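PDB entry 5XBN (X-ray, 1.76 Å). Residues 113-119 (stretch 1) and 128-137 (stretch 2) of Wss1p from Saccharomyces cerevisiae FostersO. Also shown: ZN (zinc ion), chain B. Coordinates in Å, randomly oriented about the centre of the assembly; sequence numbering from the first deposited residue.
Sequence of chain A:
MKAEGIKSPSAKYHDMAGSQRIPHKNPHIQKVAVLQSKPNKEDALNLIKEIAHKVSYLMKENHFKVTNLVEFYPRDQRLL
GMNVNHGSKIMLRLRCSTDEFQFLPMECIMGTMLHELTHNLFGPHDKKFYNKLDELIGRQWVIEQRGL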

# COMPACT_ATOMS: atom_id res chain seq x y z
N MSE A 113 -2.84 2.08 -1.19
CA MSE A 113 -1.51 2.35 -0.67
C MSE A 113 -1.21 3.85 -0.67
O MSE A 113 -0.70 4.38 0.32
CB MSE A 113 -0.44 1.61 -1.47
CG MSE A 113 0.98 1.85 -0.98
SE MSE A 113 1.31 1.20 0.85
CE MSE A 113 3.21 1.60 0.99
N LEU A 114 -1.53 4.53 -1.76
CA LEU A 114 -1.24 5.96 -1.84
C LEU A 114 -2.12 6.76 -0.88
O LEU A 114 -1.67 7.75 -0.30
CB LEU A 114 -1.42 6.46 -3.27
CG LEU A 114 -0.47 5.81 -4.30
CD1 LEU A 114 -0.72 6.37 -5.70
CD2 LEU A 114 0.98 5.99 -3.92
N HIS A 115 -3.37 6.34 -0.72
CA HIS A 115 -4.25 6.92 0.30
C HIS A 115 -3.60 6.83 1.67
O HIS A 115 -3.54 7.81 2.42
CB HIS A 115 -5.61 6.20 0.31
CG HIS A 115 -6.59 6.73 1.32
ND1 HIS A 115 -7.77 7.34 0.96
CD2 HIS A 115 -6.57 6.73 2.68
CE1 HIS A 115 -8.43 7.69 2.04
NE2 HIS A 115 -7.73 7.33 3.10
N GLU A 116 -3.11 5.65 2.01
CA GLU A 116 -2.54 5.49 3.34
C GLU A 116 -1.21 6.21 3.52
O GLU A 116 -0.93 6.68 4.60
CB GLU A 116 -2.37 4.00 3.69
CG GLU A 116 -3.70 3.24 3.63
CD GLU A 116 -4.76 3.81 4.53
OE1 GLU A 116 -4.43 4.45 5.55
OE2 GLU A 116 -5.95 3.61 4.24
N LEU A 117 -0.39 6.28 2.46
CA LEU A 117 0.84 7.08 2.54
C LEU A 117 0.53 8.54 2.80
O LEU A 117 1.26 9.23 3.49
CB LEU A 117 1.66 6.94 1.25
CG LEU A 117 2.42 5.61 1.15
CD1 LEU A 117 3.01 5.47 -0.24
CD2 LEU A 117 3.50 5.54 2.24
N THR A 118 -0.57 9.03 2.23
CA THR A 118 -0.95 10.43 2.43
C THR A 118 -1.18 10.69 3.93
O THR A 118 -0.87 11.77 4.42
CB THR A 118 -2.21 10.77 1.61
OG1 THR A 118 -1.96 10.51 0.22
CG2 THR A 118 -2.59 12.23 1.77
N HIS A 119 -1.67 9.68 4.65
CA HIS A 119 -1.88 9.78 6.09
C HIS A 119 -0.58 9.81 6.92
O HIS A 119 -0.63 10.05 8.13
CB HIS A 119 -2.76 8.62 6.59
CG HIS A 119 -4.22 8.78 6.28
ND1 HIS A 119 -4.91 9.96 6.53
CD2 HIS A 119 -5.13 7.92 5.77
CE1 HIS A 119 -6.17 9.81 6.17
NE2 HIS A 119 -6.33 8.58 5.71
N LYS A 128 -6.24 19.43 2.29
CA LYS A 128 -4.82 19.08 2.33
C LYS A 128 -4.61 17.62 1.93
O LYS A 128 -3.74 17.30 1.12
CB LYS A 128 -4.24 19.29 3.73
CG LYS A 128 -4.09 20.73 4.15
CD LYS A 128 -3.71 20.81 5.63
CE LYS A 128 -4.78 20.17 6.50
NZ LYS A 128 -4.74 20.61 7.92
N PHE A 129 -5.42 16.76 2.53
CA PHE A 129 -5.34 15.33 2.27
C PHE A 129 -5.60 15.03 0.80
O PHE A 129 -4.80 14.37 0.13
CB PHE A 129 -6.33 14.54 3.13
CG PHE A 129 -6.35 13.07 2.82
CD1 PHE A 129 -7.18 12.56 1.82
CD2 PHE A 129 -5.51 12.19 3.49
CE1 PHE A 129 -7.18 11.22 1.50
CE2 PHE A 129 -5.51 10.84 3.17
CZ PHE A 129 -6.34 10.36 2.17
N TYR A 130 -6.74 15.49 0.29
CA TYR A 130 -7.14 15.12 -1.06
C TYR A 130 -6.20 15.73 -2.11
O TYR A 130 -5.92 15.12 -3.14
CB TYR A 130 -8.58 15.54 -1.32
CG TYR A 130 -9.59 14.64 -0.67
CD1 TYR A 130 -9.77 13.34 -1.11
CD2 TYR A 130 -10.36 15.08 0.40
CE1 TYR A 130 -10.69 12.50 -0.51
CE2 TYR A 130 -11.29 14.25 1.00
CZ TYR A 130 -11.45 12.97 0.54
OH TYR A 130 -12.36 12.12 1.12
N ASN A 131 -5.72 16.93 -1.83
CA ASN A 131 -4.78 17.57 -2.74
C ASN A 131 -3.51 16.76 -2.87
O ASN A 131 -3.02 16.49 -3.96
CB ASN A 131 -4.43 18.98 -2.28
CG ASN A 131 -3.39 19.61 -3.17
OD1 ASN A 131 -3.65 19.87 -4.34
ND2 ASN A 131 -2.19 19.81 -2.64
N LYS A 132 -2.97 16.36 -1.72
CA LYS A 132 -1.76 15.56 -1.70
C LYS A 132 -1.97 14.20 -2.36
O LYS A 132 -1.12 13.75 -3.14
CB LYS A 132 -1.29 15.39 -0.25
CG LYS A 132 -0.03 14.54 -0.12
CD LYS A 132 1.15 15.25 -0.72
CE LYS A 132 2.37 14.36 -0.73
NZ LYS A 132 3.52 15.16 -1.25
N LEU A 133 -3.09 13.55 -2.07
CA LEU A 133 -3.34 12.22 -2.62
C LEU A 133 -3.43 12.31 -4.14
O LEU A 133 -2.93 11.45 -4.86
CB LEU A 133 -4.62 11.61 -2.03
CG LEU A 133 -5.11 10.32 -2.67
CD1 LEU A 133 -4.01 9.26 -2.67
CD2 LEU A 133 -6.35 9.82 -1.94
N ASP A 134 -4.08 13.36 -4.62
CA ASP A 134 -4.15 13.59 -6.06
C ASP A 134 -2.77 13.76 -6.69
O ASP A 134 -2.50 13.19 -7.75
CB ASP A 134 -5.03 14.81 -6.33
CG ASP A 134 -5.01 15.19 -7.78
OD1 ASP A 134 -5.70 14.52 -8.58
OD2 ASP A 134 -4.30 16.16 -8.11
N GLU A 135 -1.88 14.50 -6.03
CA GLU A 135 -0.50 14.62 -6.52
C GLU A 135 0.23 13.28 -6.53
O GLU A 135 0.97 12.98 -7.46
CB GLU A 135 0.32 15.61 -5.68
CG GLU A 135 -0.13 17.07 -5.81
CD GLU A 135 0.03 17.60 -7.23
OE1 GLU A 135 1.06 17.31 -7.88
OE2 GLU A 135 -0.89 18.32 -7.69
N LEU A 136 0.02 12.47 -5.48
CA LEU A 136 0.72 11.18 -5.42
C LEU A 136 0.25 10.22 -6.50
O LEU A 136 1.06 9.55 -7.14
CB LEU A 136 0.54 10.54 -4.04
CG LEU A 136 1.16 11.34 -2.90
CD1 LEU A 136 0.85 10.67 -1.57
CD2 LEU A 136 2.67 11.51 -3.08
N ILE A 137 -1.06 10.15 -6.68
CA ILE A 137 -1.64 9.28 -7.69
C ILE A 137 -1.12 9.66 -9.07
O ILE A 137 -0.72 8.80 -9.85
CB ILE A 137 -3.18 9.35 -7.67
CG1 ILE A 137 -3.70 8.64 -6.42
CG2 ILE A 137 -3.80 8.73 -8.94
CD1 ILE A 137 -5.17 8.91 -6.14
ZN ZN B . -8.11 7.83 4.97
O HOH W 1 -9.18 6.59 6.05

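Helix 113-118 and helix 128-137 run roughly antiparallel: their axes approach to 9.2 Å with 133° between their N-to-C directions. The backbones come nearest at Thr118 and Leu133, whose CA atoms lie 5.9 Å apart. No hydrogen bond crosses between the helices; the contact, which buries 456 Å² in total, rests on packing.

At its centre, Thr118 points toward the second helix and fits as a knob among Phe129, Lys132, Leu133 and Leu136. Its OG1 donates a hydrogen bond to Leu114 O (2.8 Å), one turn back, so the hydroxyl is satisfied within its own helix and can lie against carbon, 3.3 Å from Leu136 CD1. The methyl CG2 of Thr118 packs 3.4 Å from Phe129 CD2. One turn earlier, Leu114 extends the apolar contact, with its CB 3.9 Å from Leu133 CD1 and its CD1 3.8 Å from Ile137 CG1.

The zinc ion is held by His115 NE2 (2.0 Å) and His119 NE2 (2.1 Å), together with a water and one atom elsewhere in the structure. The buried ring of Phe129 packs against both zinc-binding histidines. Its edge meets the face of the His115 ring, with Phe129 CZ 3.4 Å from His115 CE1, while Phe129 CE2 lies over a face of His119, 3.2 Å from its CE1.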